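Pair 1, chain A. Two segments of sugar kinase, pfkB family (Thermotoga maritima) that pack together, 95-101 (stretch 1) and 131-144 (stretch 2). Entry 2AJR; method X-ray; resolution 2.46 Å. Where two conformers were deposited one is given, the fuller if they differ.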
# COMPACT_ATOMS: atom_id res chain seq x y z
N THR A 95 0.49 -15.92 19.91
CA THR A 95 0.93 -16.15 18.54
C THR A 95 1.87 -17.35 18.51
O THR A 95 2.60 -17.60 19.47
CB THR A 95 1.63 -14.91 17.99
OG1 THR A 95 2.86 -14.70 18.68
CG2 THR A 95 0.71 -13.67 18.13
N ASN A 96 1.83 -18.09 17.42
CA ASN A 96 2.74 -19.22 17.22
C ASN A 96 2.98 -19.43 15.72
O ASN A 96 2.57 -20.42 15.13
CB ASN A 96 2.14 -20.47 17.87
CG ASN A 96 3.07 -21.66 17.82
OD1 ASN A 96 4.30 -21.51 17.86
ND2 ASN A 96 2.50 -22.84 17.71
N PHE A 97 3.63 -18.45 15.12
CA PHE A 97 3.77 -18.37 13.68
C PHE A 97 5.13 -18.90 13.25
O PHE A 97 6.12 -18.60 13.88
CB PHE A 97 3.70 -16.91 13.22
CG PHE A 97 2.35 -16.30 13.35
CD1 PHE A 97 1.32 -16.71 12.53
CD2 PHE A 97 2.12 -15.29 14.25
CE1 PHE A 97 0.06 -16.15 12.63
CE2 PHE A 97 0.85 -14.72 14.36
CZ PHE A 97 -0.17 -15.15 13.54
N VAL A 98 5.19 -19.61 12.13
CA VAL A 98 6.47 -19.96 11.54
C VAL A 98 6.96 -18.76 10.73
O VAL A 98 6.24 -18.27 9.85
CB VAL A 98 6.35 -21.17 10.63
CG1 VAL A 98 7.58 -21.32 9.75
CG2 VAL A 98 6.10 -22.39 11.47
N TYR A 99 8.17 -18.31 11.03
CA TYR A 99 8.77 -17.16 10.38
C TYR A 99 9.44 -17.58 9.10
O TYR A 99 10.26 -18.48 9.10
CB TYR A 99 9.77 -16.49 11.32
CG TYR A 99 9.04 -15.72 12.39
CD1 TYR A 99 8.46 -16.38 13.46
CD2 TYR A 99 8.88 -14.34 12.30
CE1 TYR A 99 7.75 -15.70 14.42
CE2 TYR A 99 8.17 -13.64 13.28
CZ TYR A 99 7.61 -14.34 14.33
OH TYR A 99 6.91 -13.69 15.30
N VAL A 100 9.09 -16.92 8.00
CA VAL A 100 9.58 -17.30 6.69
C VAL A 100 10.40 -16.15 6.10
O VAL A 100 10.36 -15.04 6.60
CB VAL A 100 8.40 -17.69 5.73
CG1 VAL A 100 7.66 -18.89 6.27
CG2 VAL A 100 7.41 -16.52 5.53
N GLU A 101 11.17 -16.46 5.06
CA GLU A 101 11.95 -15.48 4.32
C GLU A 101 10.93 -14.86 3.39
O GLU A 101 10.17 -15.58 2.75
CB GLU A 101 13.09 -16.19 3.56
CG GLU A 101 14.31 -15.34 3.13
CD GLU A 101 15.13 -14.79 4.30
OE1 GLU A 101 15.70 -15.59 5.08
OE2 GLU A 101 15.21 -13.54 4.44
N MSE A 131 10.37 -26.91 3.64
CA MSE A 131 10.83 -26.97 5.02
C MSE A 131 9.93 -26.14 5.94
O MSE A 131 9.58 -26.60 7.03
CB MSE A 131 12.30 -26.59 5.17
CG MSE A 131 13.23 -27.80 5.14
SE MSE A 131 12.79 -29.16 6.52
CE MSE A 131 14.24 -28.75 7.84
N ASP A 132 9.51 -24.96 5.49
CA ASP A 132 8.62 -24.12 6.27
C ASP A 132 7.29 -24.82 6.51
O ASP A 132 6.76 -24.81 7.63
CB ASP A 132 8.35 -22.78 5.57
CG ASP A 132 9.58 -21.88 5.50
OD1 ASP A 132 10.52 -22.07 6.30
OD2 ASP A 132 9.58 -21.00 4.60
N VAL A 133 6.74 -25.44 5.47
CA VAL A 133 5.45 -26.12 5.61
C VAL A 133 5.59 -27.26 6.62
O VAL A 133 4.70 -27.46 7.43
CB VAL A 133 4.87 -26.59 4.23
CG1 VAL A 133 3.68 -27.53 4.40
CG2 VAL A 133 4.46 -25.39 3.41
N ASN A 134 6.71 -27.98 6.58
CA ASN A 134 6.94 -29.07 7.54
C ASN A 134 7.04 -28.58 8.97
O ASN A 134 6.42 -29.15 9.87
CB ASN A 134 8.18 -29.88 7.16
CG ASN A 134 7.94 -30.78 5.96
OD1 ASN A 134 6.78 -31.13 5.64
ND2 ASN A 134 9.01 -31.18 5.29
N HIS A 135 7.78 -27.51 9.19
CA HIS A 135 7.87 -26.93 10.51
C HIS A 135 6.49 -26.51 10.97
O HIS A 135 6.15 -26.69 12.13
CB HIS A 135 8.79 -25.72 10.52
CG HIS A 135 10.23 -26.07 10.36
ND1 HIS A 135 11.17 -25.17 9.92
CD2 HIS A 135 10.89 -27.23 10.57
CE1 HIS A 135 12.35 -25.75 9.88
NE2 HIS A 135 12.22 -27.00 10.27
N PHE A 136 5.70 -25.97 10.06
CA PHE A 136 4.33 -25.62 10.40
C PHE A 136 3.50 -26.84 10.83
O PHE A 136 2.78 -26.79 11.82
CB PHE A 136 3.61 -24.89 9.26
CG PHE A 136 2.17 -24.65 9.56
CD1 PHE A 136 1.79 -23.54 10.30
CD2 PHE A 136 1.20 -25.55 9.18
CE1 PHE A 136 0.45 -23.31 10.63
CE2 PHE A 136 -0.14 -25.33 9.51
CZ PHE A 136 -0.51 -24.21 10.24
N LEU A 137 3.58 -27.93 10.07
CA LEU A 137 2.73 -29.11 10.36
C LEU A 137 3.09 -29.69 11.71
O LEU A 137 2.23 -30.14 12.47
CB LEU A 137 2.87 -30.19 9.28
CG LEU A 137 2.29 -29.83 7.91
CD1 LEU A 137 2.70 -30.87 6.83
CD2 LEU A 137 0.78 -29.68 8.02
N ARG A 138 4.38 -29.65 12.01
CA ARG A 138 4.93 -30.17 13.24
C ARG A 138 4.41 -29.36 14.45
O ARG A 138 4.06 -29.94 15.48
CB ARG A 138 6.45 -30.13 13.12
CG ARG A 138 7.21 -31.18 13.89
CD ARG A 138 7.42 -30.77 15.32
NE ARG A 138 8.82 -30.87 15.70
CZ ARG A 138 9.74 -29.93 15.50
NH1 ARG A 138 9.45 -28.78 14.92
NH2 ARG A 138 10.98 -30.15 15.89
N ARG A 139 4.35 -28.04 14.32
CA ARG A 139 3.79 -27.18 15.38
C ARG A 139 2.29 -27.30 15.48
O ARG A 139 1.72 -27.19 16.57
CB ARG A 139 4.08 -25.72 15.10
CG ARG A 139 5.47 -25.30 15.32
CD ARG A 139 5.52 -23.78 15.43
NE ARG A 139 6.87 -23.32 15.68
CZ ARG A 139 7.31 -22.09 15.45
NH1 ARG A 139 6.50 -21.16 14.97
NH2 ARG A 139 8.57 -21.80 15.70
N TYR A 140 1.64 -27.45 14.33
CA TYR A 140 0.19 -27.61 14.28
C TYR A 140 -0.23 -28.84 15.11
O TYR A 140 -1.12 -28.74 15.95
CB TYR A 140 -0.29 -27.74 12.82
CG TYR A 140 -1.78 -27.96 12.66
CD1 TYR A 140 -2.68 -26.92 12.83
CD2 TYR A 140 -2.28 -29.22 12.35
CE1 TYR A 140 -4.06 -27.13 12.68
CE2 TYR A 140 -3.65 -29.44 12.20
CZ TYR A 140 -4.53 -28.39 12.36
OH TYR A 140 -5.88 -28.63 12.21
N LYS A 141 0.43 -29.97 14.88
CA LYS A 141 0.15 -31.21 15.63
C LYS A 141 0.28 -30.98 17.12
O LYS A 141 -0.56 -31.42 17.88
CB LYS A 141 1.08 -32.35 15.20
CG LYS A 141 0.80 -32.88 13.81
CD LYS A 141 1.94 -33.73 13.25
CE LYS A 141 1.71 -34.08 11.77
NZ LYS A 141 2.98 -34.39 11.05
N MSE A 142 1.32 -30.27 17.53
CA MSE A 142 1.56 -30.08 18.94
C MSE A 142 0.45 -29.26 19.57
O MSE A 142 -0.06 -29.61 20.62
CB MSE A 142 2.93 -29.47 19.16
CG MSE A 142 4.03 -30.47 18.86
SE MSE A 142 5.88 -29.77 18.87
CE MSE A 142 6.83 -31.52 18.72
N THR A 143 0.02 -28.21 18.90
CA THR A 143 -1.00 -27.34 19.45
C THR A 143 -2.38 -28.01 19.60
O THR A 143 -3.18 -27.61 20.45
CB THR A 143 -1.10 -26.09 18.59
OG1 THR A 143 0.22 -25.60 18.31
CG2 THR A 143 -1.91 -25.01 19.29
N LEU A 144 -2.65 -29.02 18.78
CA LEU A 144 -3.98 -29.66 18.75
C LEU A 144 -4.39 -30.32 20.08
O LEU A 144 -5.57 -30.28 20.47
CB LEU A 144 -4.06 -30.69 17.60
CG LEU A 144 -4.20 -30.15 16.17
CD1 LEU A 144 -4.21 -31.28 15.17
CD2 LEU A 144 -5.45 -29.30 15.99

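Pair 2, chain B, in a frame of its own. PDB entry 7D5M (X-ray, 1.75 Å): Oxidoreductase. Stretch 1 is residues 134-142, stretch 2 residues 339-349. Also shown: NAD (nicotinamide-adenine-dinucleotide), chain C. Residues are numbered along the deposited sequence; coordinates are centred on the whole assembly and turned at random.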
# COMPACT_ATOMS: atom_id res chain seq x y z
N ASN B 134 -49.65 0.53 2.25
CA ASN B 134 -49.85 -0.41 1.11
C ASN B 134 -49.06 -1.71 1.32
O ASN B 134 -49.08 -2.56 0.43
CB ASN B 134 -49.52 0.29 -0.21
CG ASN B 134 -50.58 1.30 -0.58
OD1 ASN B 134 -51.64 0.91 -1.07
ND2 ASN B 134 -50.34 2.58 -0.29
N ASN B 135 -48.33 -1.83 2.45
CA ASN B 135 -47.60 -3.05 2.87
C ASN B 135 -46.62 -3.42 1.76
O ASN B 135 -46.56 -4.60 1.37
CB ASN B 135 -48.58 -4.19 3.19
CG ASN B 135 -47.91 -5.35 3.90
OD1 ASN B 135 -46.91 -5.16 4.59
ND2 ASN B 135 -48.45 -6.54 3.74
N ARG B 136 -45.90 -2.43 1.22
CA ARG B 136 -44.92 -2.64 0.13
C ARG B 136 -43.51 -2.51 0.72
O ARG B 136 -43.31 -1.72 1.65
CB ARG B 136 -45.12 -1.63 -1.01
CG ARG B 136 -46.51 -1.62 -1.64
CD ARG B 136 -46.91 -2.91 -2.34
NE ARG B 136 -47.30 -3.97 -1.42
CZ ARG B 136 -47.48 -5.25 -1.75
NH1 ARG B 136 -47.37 -5.63 -3.01
NH2 ARG B 136 -47.80 -6.13 -0.82
N VAL B 137 -42.60 -3.31 0.18
CA VAL B 137 -41.13 -3.18 0.40
C VAL B 137 -40.64 -2.03 -0.48
O VAL B 137 -41.02 -1.99 -1.66
CB VAL B 137 -40.42 -4.49 0.06
CG1 VAL B 137 -38.91 -4.34 0.14
CG2 VAL B 137 -40.90 -5.63 0.95
N VAL B 138 -39.84 -1.13 0.07
CA VAL B 138 -39.06 -0.13 -0.72
C VAL B 138 -37.59 -0.36 -0.40
O VAL B 138 -37.15 0.02 0.69
CB VAL B 138 -39.50 1.32 -0.44
CG1 VAL B 138 -38.62 2.31 -1.20
CG2 VAL B 138 -40.96 1.55 -0.79
N GLY B 139 -36.85 -0.98 -1.32
CA GLY B 139 -35.38 -1.04 -1.22
C GLY B 139 -34.78 0.28 -1.67
O GLY B 139 -35.39 0.93 -2.54
N VAL B 140 -33.64 0.67 -1.11
CA VAL B 140 -32.87 1.85 -1.57
C VAL B 140 -31.44 1.39 -1.87
O VAL B 140 -30.87 0.65 -1.05
CB VAL B 140 -32.94 3.00 -0.55
CG1 VAL B 140 -32.15 4.21 -1.00
CG2 VAL B 140 -34.38 3.38 -0.27
N THR B 141 -30.89 1.78 -3.02
CA THR B 141 -29.62 1.17 -3.53
C THR B 141 -28.42 1.88 -2.91
O THR B 141 -27.57 2.42 -3.65
CB THR B 141 -29.64 1.08 -5.06
OG1 THR B 141 -30.28 2.21 -5.61
CG2 THR B 141 -30.37 -0.14 -5.56
N TYR B 142 -28.29 1.79 -1.58
CA TYR B 142 -27.03 2.03 -0.85
C TYR B 142 -26.14 0.79 -1.06
O TYR B 142 -25.98 -0.02 -0.14
CB TYR B 142 -27.30 2.33 0.62
CG TYR B 142 -27.91 3.68 0.89
CD1 TYR B 142 -27.22 4.85 0.59
CD2 TYR B 142 -29.15 3.79 1.49
CE1 TYR B 142 -27.77 6.10 0.86
CE2 TYR B 142 -29.71 5.03 1.77
CZ TYR B 142 -29.01 6.18 1.47
OH TYR B 142 -29.54 7.42 1.74
N ARG B 339 -31.91 -9.98 -1.35
CA ARG B 339 -32.63 -9.68 -0.09
C ARG B 339 -33.92 -8.93 -0.42
O ARG B 339 -34.97 -9.22 0.21
CB ARG B 339 -31.74 -8.91 0.88
CG ARG B 339 -30.61 -9.74 1.47
CD ARG B 339 -29.77 -8.86 2.37
NE ARG B 339 -28.84 -9.60 3.21
CZ ARG B 339 -27.71 -10.15 2.80
NH1 ARG B 339 -27.38 -10.09 1.52
NH2 ARG B 339 -26.93 -10.77 3.66
N PHE B 340 -33.86 -7.97 -1.35
CA PHE B 340 -35.08 -7.27 -1.82
C PHE B 340 -36.10 -8.30 -2.30
O PHE B 340 -37.28 -8.21 -1.88
CB PHE B 340 -34.78 -6.26 -2.94
CG PHE B 340 -33.87 -5.11 -2.58
CD1 PHE B 340 -33.80 -4.64 -1.28
CD2 PHE B 340 -33.12 -4.48 -3.55
CE1 PHE B 340 -32.97 -3.57 -0.95
CE2 PHE B 340 -32.30 -3.41 -3.23
CZ PHE B 340 -32.23 -2.95 -1.93
N ALA B 341 -35.70 -9.25 -3.14
CA ALA B 341 -36.59 -10.29 -3.70
C ALA B 341 -37.16 -11.15 -2.56
O ALA B 341 -38.38 -11.39 -2.54
CB ALA B 341 -35.85 -11.14 -4.72
N MET B 342 -36.33 -11.59 -1.62
CA MET B 342 -36.83 -12.42 -0.49
C MET B 342 -37.86 -11.62 0.33
O MET B 342 -38.86 -12.22 0.75
CB MET B 342 -35.68 -12.87 0.42
CG MET B 342 -34.80 -13.89 -0.25
SD MET B 342 -33.44 -14.42 0.81
CE MET B 342 -34.28 -15.57 1.90
N ALA B 343 -37.63 -10.33 0.56
CA ALA B 343 -38.51 -9.47 1.38
C ALA B 343 -39.85 -9.30 0.66
O ALA B 343 -40.92 -9.38 1.32
CB ALA B 343 -37.85 -8.13 1.65
N MET B 344 -39.82 -9.06 -0.65
CA MET B 344 -41.03 -8.86 -1.47
C MET B 344 -41.85 -10.15 -1.46
O MET B 344 -43.08 -10.09 -1.19
CB MET B 344 -40.65 -8.49 -2.91
CG MET B 344 -40.02 -7.12 -2.99
SD MET B 344 -39.39 -6.79 -4.64
CE MET B 344 -38.55 -5.23 -4.34
N ASP B 345 -41.19 -11.28 -1.71
CA ASP B 345 -41.84 -12.62 -1.73
C ASP B 345 -42.40 -12.94 -0.34
O ASP B 345 -43.56 -13.40 -0.29
CB ASP B 345 -40.86 -13.70 -2.20
CG ASP B 345 -41.47 -15.09 -2.14
OD1 ASP B 345 -42.33 -15.39 -2.98
OD2 ASP B 345 -41.09 -15.83 -1.23
N ALA B 346 -41.63 -12.68 0.72
CA ALA B 346 -42.03 -12.93 2.13
C ALA B 346 -43.27 -12.08 2.46
O ALA B 346 -44.14 -12.57 3.22
CB ALA B 346 -40.90 -12.64 3.09
N THR B 347 -43.35 -10.86 1.92
CA THR B 347 -44.49 -9.94 2.17
C THR B 347 -45.74 -10.58 1.57
O THR B 347 -46.77 -10.69 2.28
CB THR B 347 -44.20 -8.52 1.66
OG1 THR B 347 -43.08 -7.99 2.37
CG2 THR B 347 -45.38 -7.59 1.81
N GLU B 348 -45.66 -11.03 0.31
CA GLU B 348 -46.77 -11.69 -0.42
C GLU B 348 -47.23 -12.93 0.34
O GLU B 348 -48.44 -13.16 0.41
CB GLU B 348 -46.35 -12.07 -1.84
CG GLU B 348 -46.04 -10.89 -2.74
CD GLU B 348 -47.12 -9.82 -2.74
OE1 GLU B 348 -48.30 -10.18 -2.87
OE2 GLU B 348 -46.77 -8.62 -2.59
N ARG B 349 -46.30 -13.71 0.90
CA ARG B 349 -46.61 -15.00 1.58
C ARG B 349 -47.05 -14.78 3.03
O ARG B 349 -47.55 -15.75 3.64
CB ARG B 349 -45.39 -15.93 1.51
CG ARG B 349 -45.09 -16.44 0.11
CD ARG B 349 -44.00 -17.51 0.09
NE ARG B 349 -42.73 -17.06 0.66
CZ ARG B 349 -42.31 -17.27 1.90
NH1 ARG B 349 -43.05 -17.95 2.77
NH2 ARG B 349 -41.15 -16.79 2.30
PA NAD C . -28.38 9.16 -16.08
O1A NAD C . -28.73 10.56 -16.49
O2A NAD C . -27.07 8.56 -16.46
O5B NAD C . -29.57 8.18 -16.54
C5B NAD C . -30.97 8.59 -16.53
C4B NAD C . -31.75 7.56 -17.31
O4B NAD C . -33.17 7.70 -17.03
C3B NAD C . -31.64 7.66 -18.83
O3B NAD C . -31.71 6.37 -19.41
C2B NAD C . -32.85 8.53 -19.19
O2B NAD C . -33.28 8.42 -20.53
C1B NAD C . -33.87 7.92 -18.24
N9A NAD C . -35.02 8.76 -17.94
C8A NAD C . -34.98 10.08 -17.58
N7A NAD C . -36.16 10.57 -17.29
C5A NAD C . -37.03 9.50 -17.45
C6A NAD C . -38.42 9.39 -17.27
N6A NAD C . -39.20 10.39 -16.86
N1A NAD C . -38.97 8.17 -17.50
C2A NAD C . -38.18 7.17 -17.91
N3A NAD C . -36.86 7.16 -18.09
C4A NAD C . -36.33 8.38 -17.84
O3 NAD C . -28.48 9.04 -14.46
PN NAD C . -27.72 8.01 -13.47
O1N NAD C . -26.35 8.53 -13.15
O2N NAD C . -27.86 6.62 -14.02
O5D NAD C . -28.60 8.15 -12.13
C5D NAD C . -29.99 7.83 -12.10
C4D NAD C . -30.36 7.72 -10.64
O4D NAD C . -29.50 6.74 -10.01
C3D NAD C . -30.16 9.01 -9.84
O3D NAD C . -31.17 9.12 -8.86
C2D NAD C . -28.77 8.83 -9.22
O2D NAD C . -28.59 9.57 -8.03
C1D NAD C . -28.80 7.32 -8.93
N1N NAD C . -27.45 6.68 -8.83
C2N NAD C . -27.15 5.91 -7.73
C3N NAD C . -25.89 5.33 -7.59
C7N NAD C . -25.70 4.37 -6.44
O7N NAD C . -26.69 3.93 -5.85
N7N NAD C . -24.45 4.01 -6.14
C4N NAD C . -24.89 5.66 -8.51
C5N NAD C . -25.20 6.46 -9.61
C6N NAD C . -26.51 6.83 -9.82
O HOH W 1 -47.87 -9.42 4.30

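In both pairs an extended segment runs along one side of a helix. The two arrangements superpose with an RMSD of 0.8 Å over 14 central residues. In pair 1 the strand and helix axes come within 8.8 Å and run nearly antiparallel, at 166°. In pair 2 the strand is shorter, 138-140, and the residues before it are loop, yet the path of the chain is much the same. The closest point of the register also matches. Val A98 CA lies 6.2 Å from Phe A136 CA, and Val B137 CA lies 6.0 Å from Met B344 CA. The buried areas are similar, 396 Å² and 427 Å².

The shared centre is a valine. Val A98 and Val B137 fall together, with side-chain centres 0.3 Å apart. Both point toward the helix and both have chi1 in the t well. Val A98 CG2 rests on the helix backbone, 3.8 Å from Phe A136 CA, and is 4.2 Å from Phe A136 CB. Val B137 CG2 is 4.0 Å from Ala B343 CB, while Val B137 CB is 4.0 Å from Met B344 CG. In both pairs a small branched side chain fills the space where the two backbones come nearest.

One helical turn further along, Arg A139 matches Thr B347. Arg A139 is long and reaches over the strand. Its NH1 donates a weak hydrogen bond to Phe A97 O at 2.8 Å. Val A98 CG2 lies over one face of the guanidinium, 3.7 Å from Arg A139 NH1, so the arginine also covers the valine. Thr B347 is short and packs closely. Its OG1 donates to Ala B343 O at 2.8 Å, within its own helix, and is 3.5 Å from Val B137 CG2. Its CG2 is 3.2 Å from Asn B135 O.

Asn A96 and Asn B135 also match, and both have chi1 in the t well. Asn A96 OD1 is 3.5 Å from Arg A139 CD. In pair 2 a water links the two stretches. It accepts from Asn B135 ND2 at 3.0 Å and donates to Thr B347 O at 2.6 Å. Asn B135 has positive phi and ends a preceding helix in a Schellman motif.

The charged link of pair 2 is at another position. Arg B136 matches Phe A97, and its CA-to-CB bond points away from the helix. The side chain nevertheless comes back, and Arg B136 NH1 forms a salt bridge with Glu B348 OE2 at 3.1 Å. Phe A97 also points away, and there its backbone oxygen makes the polar contact.

At the other end the bulk changes sides. Val A100 matches Gly B139, and Asp A132 matches Phe B340. Val A100 CG1 is 3.3 Å from Asp A132 OD2. In pair 2 the strand gives up its side chain and the helix supplies a ring. Gly B139 CA sits over the Phe B340 face, 3.9 Å from the ring centroid, in a CH-pi contact. An ideal CB on Gly B139 would lie 2.6 Å from Phe B340 CE1, a clash.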